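Local coordinates for uncharacterized protein (Parabacteroides distasonis, PDB 4KW2) that is of uncharacterised biochemical function but adopts a xylose isomerase-like TIM barrel and may act as a sugar isomerase or related enzyme, at residues L204-D209 with S240-D245; I178-R183 with M211-W216; I26-F31 with G49-F54. One frame throughout, in Å; residues are numbered along the deposited sequence.

Overall arrangement
All three contacts belong to one eight-stranded parallel barrel. Contact 3 comes first along the chain and pairs strands 23-27 and 50-53. Contacts 1 and 2 follow interleaved, in the order 178-183, 204-209, 211-216, 240-245. Contact 1 joins the C-terminal sides of strands 199-204 and 238-241, and contact 2 joins the loops after strands 172-178 and 199-204. Strand 238-241 also pairs with 23-27, so contacts 1 and 3, centres about 11 Å apart, meet where the barrel closes. Contacts 1 and 2 touch, about 12 Å between centres; contacts 2 and 3 have centres about 22 Å apart, yet Trp29 and Phe54 pack on Ala214 and Trp216 of a neighbouring subunit.

Contact 1 of 3, residues L204-D209 with S240-D245; sequences LKDLTD and SIEYDD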
loop_
_atom_site.group_PDB
_atom_site.type_symbol
_atom_site.label_atom_id
_atom_site.label_comp_id
_atom_site.label_asym_id
_atom_site.label_seq_id
_atom_site.Cartn_x
_atom_site.Cartn_y
_atom_site.Cartn_z
ATOM N N LEU A 204 0.591 2.877 15.297
ATOM C CA LEU A 204 0.500 3.943 14.306
ATOM C C LEU A 204 1.358 3.559 13.122
ATOM O O LEU A 204 2.584 3.497 13.238
ATOM C CB LEU A 204 1.010 5.265 14.869
ATOM C CG LEU A 204 -0.021 6.224 15.440
ATOM C CD1 LEU A 204 -0.883 5.516 16.472
ATOM C CD2 LEU A 204 0.702 7.419 16.039
ATOM N N LYS A 205 0.714 3.297 11.990
ATOM C CA LYS A 205 1.403 2.965 10.753
ATOM C C LYS A 205 1.511 4.219 9.890
ATOM O O LYS A 205 0.617 5.060 9.904
ATOM C CB LYS A 205 0.629 1.879 10.009
ATOM C CG LYS A 205 1.350 1.284 8.813
ATOM C CD LYS A 205 0.594 0.072 8.278
ATOM C CE LYS A 205 1.013 -0.287 6.858
ATOM N NZ LYS A 205 2.461 -0.622 6.763
ATOM N N ASP A 206 2.607 4.335 9.146
ATOM C CA ASP A 206 2.823 5.444 8.216
ATOM C C ASP A 206 2.546 6.798 8.860
ATOM O O ASP A 206 1.766 7.599 8.349
ATOM C CB ASP A 206 1.983 5.253 6.950
ATOM C CG ASP A 206 2.467 4.084 6.110
ATOM O OD1 ASP A 206 3.694 3.983 5.875
ATOM O OD2 ASP A 206 1.625 3.262 5.690
ATOM N N LEU A 207 3.201 7.034 9.991
ATOM C CA LEU A 207 3.058 8.281 10.708
ATOM C C LEU A 207 3.532 9.407 9.815
ATOM O O LEU A 207 4.575 9.290 9.185
ATOM C CB LEU A 207 3.872 8.265 12.006
ATOM C CG LEU A 207 3.779 9.536 12.853
ATOM C CD1 LEU A 207 2.337 9.822 13.216
ATOM C CD2 LEU A 207 4.637 9.415 14.097
ATOM N N THR A 208 2.743 10.477 9.750
ATOM C CA THR A 208 3.094 11.666 8.985
ATOM C C THR A 208 3.303 12.856 9.910
ATOM O O THR A 208 3.006 12.805 11.106
ATOM C CB THR A 208 2.004 12.019 7.953
ATOM O OG1 THR A 208 0.771 12.304 8.627
ATOM C CG2 THR A 208 1.791 10.866 6.993
ATOM N N ASP A 209 3.832 13.923 9.331
ATOM C CA ASP A 209 4.035 15.188 10.023
ATOM C C ASP A 209 2.692 15.698 10.553
ATOM O O ASP A 209 1.765 15.942 9.780
ATOM C CB ASP A 209 4.639 16.201 9.036
ATOM C CG ASP A 209 5.243 17.413 9.715
ATOM O OD1 ASP A 209 5.045 17.623 10.931
ATOM O OD2 ASP A 209 5.938 18.169 9.012
ATOM N N SER A 240 2.975 2.622 19.641
ATOM C CA SER A 240 4.093 2.081 18.903
ATOM C C SER A 240 4.028 2.589 17.465
ATOM O O SER A 240 3.150 2.183 16.690
ATOM C CB SER A 240 4.040 0.558 18.955
ATOM O OG SER A 240 5.291 0.016 18.610
ATOM N N ILE A 241 4.949 3.479 17.112
ATOM C CA ILE A 241 4.881 4.164 15.832
ATOM C C ILE A 241 5.767 3.528 14.756
ATOM O O ILE A 241 6.863 3.025 15.023
ATOM C CB ILE A 241 5.201 5.674 15.956
ATOM C CG1 ILE A 241 6.693 5.929 16.180
ATOM C CG2 ILE A 241 4.393 6.300 17.087
ATOM C CD1 ILE A 241 7.256 6.983 15.257
ATOM N N GLU A 242 5.259 3.554 13.533
ATOM C CA GLU A 242 6.005 3.147 12.360
ATOM C C GLU A 242 5.871 4.288 11.365
ATOM O O GLU A 242 4.838 4.971 11.331
ATOM C CB GLU A 242 5.411 1.848 11.798
ATOM C CG GLU A 242 6.219 1.169 10.694
ATOM C CD GLU A 242 5.937 1.697 9.293
ATOM O OE1 GLU A 242 4.915 2.388 9.065
ATOM O OE2 GLU A 242 6.761 1.410 8.403
ATOM N N TYR A 243 6.910 4.516 10.574
ATOM C CA TYR A 243 6.798 5.420 9.442
ATOM C C TYR A 243 7.665 4.963 8.284
ATOM O O TYR A 243 8.535 4.110 8.445
ATOM C CB TYR A 243 7.118 6.867 9.851
ATOM C CG TYR A 243 8.558 7.180 10.223
ATOM C CD1 TYR A 243 9.006 7.049 11.532
ATOM C CD2 TYR A 243 9.456 7.661 9.274
ATOM C CE1 TYR A 243 10.307 7.368 11.884
ATOM C CE2 TYR A 243 10.764 7.977 9.616
ATOM C CZ TYR A 243 11.181 7.831 10.925
ATOM O OH TYR A 243 12.468 8.159 11.275
ATOM N N ASP A 244 7.401 5.525 7.112
ATOM C CA ASP A 244 8.191 5.239 5.929
ATOM C C ASP A 244 9.455 6.084 5.980
ATOM O O ASP A 244 9.405 7.288 5.725
ATOM C CB ASP A 244 7.383 5.558 4.670
ATOM C CG ASP A 244 8.020 5.010 3.408
ATOM O OD1 ASP A 244 9.262 4.846 3.377
ATOM O OD2 ASP A 244 7.270 4.743 2.444
ATOM N N ASP A 245 10.587 5.457 6.297
ATOM C CA ASP A 245 11.834 6.202 6.499
ATOM C C ASP A 245 12.479 6.644 5.196
ATOM O O ASP A 245 13.480 7.347 5.220
ATOM C CB ASP A 245 12.842 5.417 7.356
ATOM C CG ASP A 245 13.437 4.218 6.634
ATOM O OD1 ASP A 245 12.709 3.547 5.873
ATOM O OD2 ASP A 245 14.634 3.935 6.849
HETATM O O HOH W 1 6.047 2.534 5.956
HETATM O O HOH W 2 5.362 7.477 7.102
#
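The carboxylates of Asp206 and Glu242 run alongside each other from their separate chains, their planes turned 77° apart. They sit at the C-terminal side of strands 199-204 and 238-241 of the TIM barrel, the side that carries the active site in this fold. Asp206 N meets Glu242 OE1 nearly along its C-O axis in an almost straight hydrogen bond of 3.0 Å. Alongside the same oxygen runs the aliphatic part of Lys205, whose CG touches it, while NZ stops short of a salt bridge. The two acids come within 3.8 Å at Asp206 OD1 and Glu242 OE1, and a water donates to Asp206 OD1 and Glu242 OE2, each at 2.8 Å, which may ease the like charges. Behind them Leu204 pairs in parallel with Ile241: Leu204 N donates to Ser240 O, and Glu242 N returns a bond of 2.7 Å to Leu204 O. Glu242 O then accepts Leu207 N at 3.0 Å. Glu242 thus binds the 204-209 loop through its N, its O and its carboxylate, and the bend of its chain about CB-CG (chi2 -85°) brings OE1 to Asp206 N. Asp206 itself takes a left-handed backbone conformation (phi 49°), which turns the chain so that the successive N-H groups of Asp206 and Leu207 both reach Glu242. On the apolar side, Leu207 CD2 meets Ile241 CD1 at 3.8 Å, and both side chains lean on Ile253 of helix 250-262. Asp244 is engaged outside the contact, in a salt bridge to Lys247 of the third subunit. Farther along, a second water spans the separating chains, donating to Leu207 O at 2.9 Å and accepting from Asp244 N.

Contact 2 of 3, residues I178-R183 with M211-W216; sequences IGHWKR and MEDATW
Lys182 and Trp216 bring the two irregular backbones closest, 5.5 Å between their CA atoms, just after a cis peptide between Trp181 and Lys182. A water links the chains beside this point, donating to Trp181 O at 2.7 Å and also to Met211 O. Met211, present as selenomethionine, reaches toward Trp181 from the other loop. Its chain bends at the last torsion (chi3 70°), which lays CE against Trp181 CB at 3.7 Å and close to CG and CD1. SE stands obliquely to the indole, 5.4 Å from the centroid of its five-membered ring, a Met-aromatic contact; Phe226 of helix 222-232 meets the same indole edge-to-face. The segments are the loops that follow strands 172-178 and 199-204 of the TIM barrel, and Asp213 is their polar junction. His180 ND1 donates to Asp213 OD1 at 3.1 Å, a His-carboxylate bond that is bent (136° at the hydrogen) and arrives from above the carboxylate plane. The other oxygen, OD2, accepts Thr215 N at 3.2 Å, closing an Asx turn. Arg183 approaches this oxygen without forming a salt bridge; a water accepting from Arg183 NE at 2.9 Å and placed to donate to Asp213 OD2 lies between them. Thr215 sits over one face of the guanidinium, its CB 3.9 Å from Arg183 NE, while its CG2 touches the Arg183 CG and CD methylenes. Trp216 turns away from the contact into the second subunit, where it stacks on Phe55 and bonds through NE1 to Tyr100 OH.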
loop_
_atom_site.group_PDB
_atom_site.type_symbol
_atom_site.label_atom_id
_atom_site.label_comp_id
_atom_site.label_asym_id
_atom_site.label_seq_id
_atom_site.Cartn_x
_atom_site.Cartn_y
_atom_site.Cartn_z
ATOM N N ILE A 178 -4.306 1.897 14.582
ATOM C CA ILE A 178 -4.859 3.199 14.258
ATOM C C ILE A 178 -4.689 3.345 12.762
ATOM O O ILE A 178 -3.566 3.505 12.275
ATOM C CB ILE A 178 -4.131 4.336 14.994
ATOM C CG1 ILE A 178 -4.099 4.064 16.503
ATOM C CG2 ILE A 178 -4.782 5.675 14.683
ATOM C CD1 ILE A 178 -5.437 3.694 17.105
ATOM N N GLY A 179 -5.806 3.261 12.039
ATOM C CA GLY A 179 -5.789 3.226 10.583
ATOM C C GLY A 179 -5.416 4.557 9.965
ATOM O O GLY A 179 -4.261 4.977 10.029
ATOM N N HIS A 180 -6.391 5.212 9.346
ATOM C CA HIS A 180 -6.174 6.518 8.739
ATOM C C HIS A 180 -6.961 7.543 9.539
ATOM O O HIS A 180 -8.156 7.740 9.330
ATOM C CB HIS A 180 -6.570 6.518 7.260
ATOM C CG HIS A 180 -5.448 6.150 6.336
ATOM N ND1 HIS A 180 -4.481 7.051 5.945
ATOM C CD2 HIS A 180 -5.141 4.980 5.725
ATOM C CE1 HIS A 180 -3.627 6.454 5.133
ATOM N NE2 HIS A 180 -4.004 5.197 4.984
ATOM N N TRP A 181 -6.261 8.162 10.479
ATOM C CA TRP A 181 -6.832 9.131 11.392
ATOM C C TRP A 181 -6.974 10.491 10.689
ATOM O O TRP A 181 -5.980 11.003 10.169
ATOM C CB TRP A 181 -5.899 9.272 12.590
ATOM C CG TRP A 181 -6.356 10.278 13.563
ATOM C CD1 TRP A 181 -6.061 11.616 13.576
ATOM C CD2 TRP A 181 -7.209 10.041 14.673
ATOM N NE1 TRP A 181 -6.686 12.226 14.637
ATOM C CE2 TRP A 181 -7.395 11.280 15.329
ATOM C CE3 TRP A 181 -7.836 8.899 15.182
ATOM C CZ2 TRP A 181 -8.185 11.408 16.464
ATOM C CZ3 TRP A 181 -8.610 9.024 16.311
ATOM C CH2 TRP A 181 -8.779 10.272 16.942
ATOM N N LYS A 182 -8.152 11.119 10.671
ATOM C CA LYS A 182 -9.389 10.697 11.331
ATOM C C LYS A 182 -10.519 10.871 10.328
ATOM O O LYS A 182 -10.575 11.891 9.635
ATOM C CB LYS A 182 -9.654 11.620 12.520
ATOM C CG LYS A 182 -10.814 11.245 13.428
ATOM C CD LYS A 182 -11.101 12.402 14.375
ATOM C CE LYS A 182 -11.877 11.976 15.604
ATOM N NZ LYS A 182 -13.292 11.644 15.297
ATOM N N ARG A 183 -11.414 9.887 10.255
ATOM C CA ARG A 183 -12.590 9.957 9.377
ATOM C C ARG A 183 -13.857 9.739 10.200
ATOM O O ARG A 183 -13.882 8.896 11.097
ATOM C CB ARG A 183 -12.492 8.921 8.255
ATOM C CG ARG A 183 -11.158 8.957 7.530
ATOM C CD ARG A 183 -11.152 8.109 6.270
ATOM N NE ARG A 183 -9.791 7.915 5.766
ATOM C CZ ARG A 183 -9.481 7.251 4.654
ATOM N NH1 ARG A 183 -10.432 6.711 3.897
ATOM N NH2 ARG A 183 -8.209 7.130 4.292
HETATM N N MSE A 211 0.366 14.153 11.927
HETATM C CA MSE A 211 -0.661 13.195 11.477
HETATM C C MSE A 211 -1.552 13.748 10.392
HETATM O O MSE A 211 -2.731 13.416 10.308
HETATM C CB MSE A 211 -1.447 12.656 12.675
HETATM C CG MSE A 211 -0.529 11.745 13.481
HETATM SE SE MSE A 211 -1.403 11.141 15.132
HETATM C CE MSE A 211 -2.705 9.970 14.250
ATOM N N GLU A 212 -0.983 14.572 9.525
ATOM C CA GLU A 212 -1.709 15.053 8.359
ATOM C C GLU A 212 -2.044 13.872 7.451
ATOM O O GLU A 212 -1.310 12.887 7.393
ATOM C CB GLU A 212 -0.888 16.100 7.600
ATOM C CG GLU A 212 0.374 15.548 6.942
ATOM C CD GLU A 212 1.231 16.622 6.290
ATOM O OE1 GLU A 212 0.953 17.829 6.493
ATOM O OE2 GLU A 212 2.182 16.249 5.566
ATOM N N ASP A 213 -3.158 13.982 6.743
ATOM C CA ASP A 213 -3.575 12.950 5.824
ATOM C C ASP A 213 -4.372 13.562 4.679
ATOM O O ASP A 213 -4.888 14.668 4.797
ATOM C CB ASP A 213 -4.389 11.890 6.566
ATOM C CG ASP A 213 -4.643 10.653 5.721
ATOM O OD1 ASP A 213 -3.661 10.010 5.293
ATOM O OD2 ASP A 213 -5.822 10.330 5.471
ATOM N N ALA A 214 -4.432 12.840 3.563
ATOM C CA ALA A 214 -5.204 13.236 2.390
ATOM C C ALA A 214 -6.691 13.374 2.716
ATOM O O ALA A 214 -7.401 14.128 2.055
ATOM C CB ALA A 214 -5.008 12.211 1.272
ATOM N N THR A 215 -7.151 12.601 3.700
ATOM C CA THR A 215 -8.477 12.766 4.293
ATOM C C THR A 215 -8.305 13.155 5.758
ATOM O O THR A 215 -7.549 12.512 6.489
ATOM C CB THR A 215 -9.323 11.477 4.194
ATOM O OG1 THR A 215 -9.427 11.069 2.827
ATOM C CG2 THR A 215 -10.726 11.699 4.728
ATOM N N TRP A 216 -8.990 14.214 6.181
ATOM C CA TRP A 216 -8.947 14.656 7.575
ATOM C C TRP A 216 -10.361 14.872 8.097
ATOM O O TRP A 216 -11.313 15.024 7.318
ATOM C CB TRP A 216 -8.127 15.944 7.721
ATOM C CG TRP A 216 -8.768 17.113 7.075
ATOM C CD1 TRP A 216 -9.553 18.052 7.672
ATOM C CD2 TRP A 216 -8.712 17.452 5.693
ATOM N NE1 TRP A 216 -9.988 18.965 6.742
ATOM C CE2 TRP A 216 -9.484 18.617 5.517
ATOM C CE3 TRP A 216 -8.076 16.890 4.586
ATOM C CZ2 TRP A 216 -9.631 19.233 4.274
ATOM C CZ3 TRP A 216 -8.231 17.492 3.357
ATOM C CH2 TRP A 216 -8.996 18.657 3.210
HETATM O O HOH W 3 -5.746 13.589 9.510
HETATM O O HOH W 4 -8.029 9.803 7.144
#

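Contact 3 of 3, residues I26-F31 with G49-F54; sequences IQTWTF and GYAEAF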
loop_
_atom_site.group_PDB
_atom_site.type_symbol
_atom_site.label_atom_id
_atom_site.label_comp_id
_atom_site.label_asym_id
_atom_site.label_seq_id
_atom_site.Cartn_x
_atom_site.Cartn_y
_atom_site.Cartn_z
ATOM N N ILE A 26 9.045 3.120 19.234
ATOM C CA ILE A 26 9.168 2.901 17.803
ATOM C C ILE A 26 9.019 1.425 17.443
ATOM O O ILE A 26 9.459 0.551 18.188
ATOM C CB ILE A 26 10.516 3.430 17.278
ATOM C CG1 ILE A 26 10.485 3.525 15.754
ATOM C CG2 ILE A 26 11.684 2.562 17.743
ATOM C CD1 ILE A 26 11.706 4.191 15.174
ATOM N N GLN A 27 8.388 1.158 16.302
ATOM C CA GLN A 27 8.472 -0.160 15.673
ATOM C C GLN A 27 9.768 -0.206 14.889
ATOM O O GLN A 27 9.972 0.596 13.972
ATOM C CB GLN A 27 7.300 -0.400 14.731
ATOM C CG GLN A 27 5.947 -0.391 15.418
ATOM C CD GLN A 27 4.813 -0.672 14.454
ATOM O OE1 GLN A 27 4.928 -1.538 13.582
ATOM N NE2 GLN A 27 3.713 0.075 14.594
ATOM N N THR A 28 10.650 -1.138 15.237
ATOM C CA THR A 28 11.953 -1.219 14.573
ATOM C C THR A 28 11.805 -1.554 13.081
ATOM O O THR A 28 12.706 -1.282 12.294
ATOM C CB THR A 28 12.894 -2.223 15.268
ATOM O OG1 THR A 28 12.288 -3.518 15.308
ATOM C CG2 THR A 28 13.196 -1.776 16.697
ATOM N N TRP A 29 10.665 -2.122 12.690
ATOM C CA TRP A 29 10.360 -2.343 11.268
ATOM C C TRP A 29 10.565 -1.078 10.421
ATOM O O TRP A 29 10.926 -1.158 9.248
ATOM C CB TRP A 29 8.928 -2.870 11.089
ATOM C CG TRP A 29 8.628 -3.161 9.672
ATOM C CD1 TRP A 29 7.804 -2.455 8.855
ATOM C CD2 TRP A 29 9.188 -4.213 8.873
ATOM N NE1 TRP A 29 7.804 -3.001 7.597
ATOM C CE2 TRP A 29 8.647 -4.082 7.578
ATOM C CE3 TRP A 29 10.091 -5.249 9.128
ATOM C CZ2 TRP A 29 8.974 -4.958 6.536
ATOM C CZ3 TRP A 29 10.418 -6.115 8.103
ATOM C CH2 TRP A 29 9.863 -5.963 6.814
ATOM N N THR A 30 10.329 0.078 11.027
ATOM C CA THR A 30 10.601 1.374 10.408
ATOM C C THR A 30 11.953 1.412 9.707
ATOM O O THR A 30 12.083 1.971 8.616
ATOM C CB THR A 30 10.560 2.477 11.483
ATOM O OG1 THR A 30 9.248 2.519 12.056
ATOM C CG2 THR A 30 10.903 3.845 10.906
ATOM N N PHE A 31 12.957 0.811 10.340
ATOM C CA PHE A 31 14.328 0.831 9.832
ATOM C C PHE A 31 14.838 -0.580 9.545
ATOM O O PHE A 31 15.992 -0.897 9.841
ATOM C CB PHE A 31 15.241 1.513 10.857
ATOM C CG PHE A 31 14.893 2.951 11.125
ATOM C CD1 PHE A 31 15.184 3.931 10.187
ATOM C CD2 PHE A 31 14.296 3.326 12.314
ATOM C CE1 PHE A 31 14.872 5.258 10.425
ATOM C CE2 PHE A 31 13.987 4.651 12.559
ATOM C CZ PHE A 31 14.274 5.616 11.613
ATOM N N GLY A 49 12.132 6.446 24.021
ATOM C CA GLY A 49 12.727 5.595 25.055
ATOM C C GLY A 49 12.233 4.161 25.079
ATOM O O GLY A 49 12.472 3.442 26.054
ATOM N N TYR A 50 11.554 3.736 24.014
ATOM C CA TYR A 50 10.946 2.399 23.950
ATOM C C TYR A 50 11.000 1.839 22.534
ATOM O O TYR A 50 11.022 2.594 21.564
ATOM C CB TYR A 50 9.489 2.454 24.409
ATOM C CG TYR A 50 9.307 2.943 25.826
ATOM C CD1 TYR A 50 9.403 2.066 26.900
ATOM C CD2 TYR A 50 9.041 4.289 26.097
ATOM C CE1 TYR A 50 9.244 2.509 28.201
ATOM C CE2 TYR A 50 8.878 4.739 27.400
ATOM C CZ TYR A 50 8.979 3.843 28.443
ATOM O OH TYR A 50 8.816 4.271 29.734
ATOM N N ALA A 51 11.016 0.515 22.417
ATOM C CA ALA A 51 11.039 -0.126 21.107
ATOM C C ALA A 51 10.190 -1.397 21.068
ATOM O O ALA A 51 10.119 -2.135 22.044
ATOM C CB ALA A 51 12.468 -0.432 20.704
ATOM N N GLU A 52 9.517 -1.608 19.940
ATOM C CA GLU A 52 8.855 -2.873 19.627
ATOM C C GLU A 52 9.639 -3.504 18.482
ATOM O O GLU A 52 9.575 -3.030 17.343
ATOM C CB GLU A 52 7.399 -2.651 19.216
ATOM C CG GLU A 52 6.698 -3.915 18.718
ATOM C CD GLU A 52 5.225 -3.708 18.412
ATOM O OE1 GLU A 52 4.690 -2.620 18.728
ATOM O OE2 GLU A 52 4.593 -4.639 17.852
ATOM N N ALA A 53 10.383 -4.565 18.783
ATOM C CA ALA A 53 11.314 -5.125 17.813
ATOM C C ALA A 53 10.766 -6.359 17.092
ATOM O O ALA A 53 10.185 -7.256 17.708
ATOM C CB ALA A 53 12.641 -5.437 18.478
ATOM N N PHE A 54 10.966 -6.379 15.778
ATOM C CA PHE A 54 10.624 -7.514 14.939
ATOM C C PHE A 54 11.856 -8.405 14.779
ATOM O O PHE A 54 12.996 -7.917 14.732
ATOM C CB PHE A 54 10.123 -7.045 13.564
ATOM C CG PHE A 54 11.223 -6.589 12.642
ATOM C CD1 PHE A 54 11.727 -5.293 12.720
ATOM C CD2 PHE A 54 11.775 -7.459 11.723
ATOM C CE1 PHE A 54 12.759 -4.883 11.892
ATOM C CE2 PHE A 54 12.806 -7.051 10.890
ATOM C CZ PHE A 54 13.295 -5.761 10.974
HETATM O O HOH W 5 14.139 -5.456 15.306
HETATM O O HOH W 6 8.909 -3.693 14.571
#
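Glu52 O is gripped from several directions: Thr28 N donates to it at 3.0 Å, a water donates at 2.9 Å, and the CA-H of Gln27 points at it as well. That water accepts in turn from Trp29 N, bridging the point where the first chain leaves the sheet. Upstream the strands are in regular parallel pairing, with Glu52 N bonded almost straight to Ile26 O at 2.8 Å and Ile26 N to Tyr50 O at 3.1 Å. Beyond Gln27 a short 3-10 turn begins, in which Gln27 O accepts both Thr30 N and Thr30 OG1. A second water carries the link on, accepting from Thr28 OG1 at 2.7 Å and donating to Phe54 O. The turn also presents Trp29 to Phe54 in a T-shaped stack: the six-membered ring of the indole stands edge-on to the phenyl face, centroids 4.9 Å apart and planes at 81°. Trp29 CE3 sits over the centre of the phenyl ring, 3.7 Å from Phe54 CE2. Phe54 meets it by placing CG between its own backbone N and carbonyl carbon (chi1 77°), which swings the ring toward the turn and brings CD1 up to Trp29 N. Gln27 and Glu52 run alongside each other on the same face of the sheet. The amide bonds through NE2 to Ser240 O, and the buried Glu52 carboxylate is hydrogen-bonded to Thr122 OG1, His203 NE2 and Ser240 OG, so these two tie together several strands. The arrangement, parallel strands 23-27 and 50-53 joined through helix 36-46, is the first beta-alpha-beta unit of a TIM barrel.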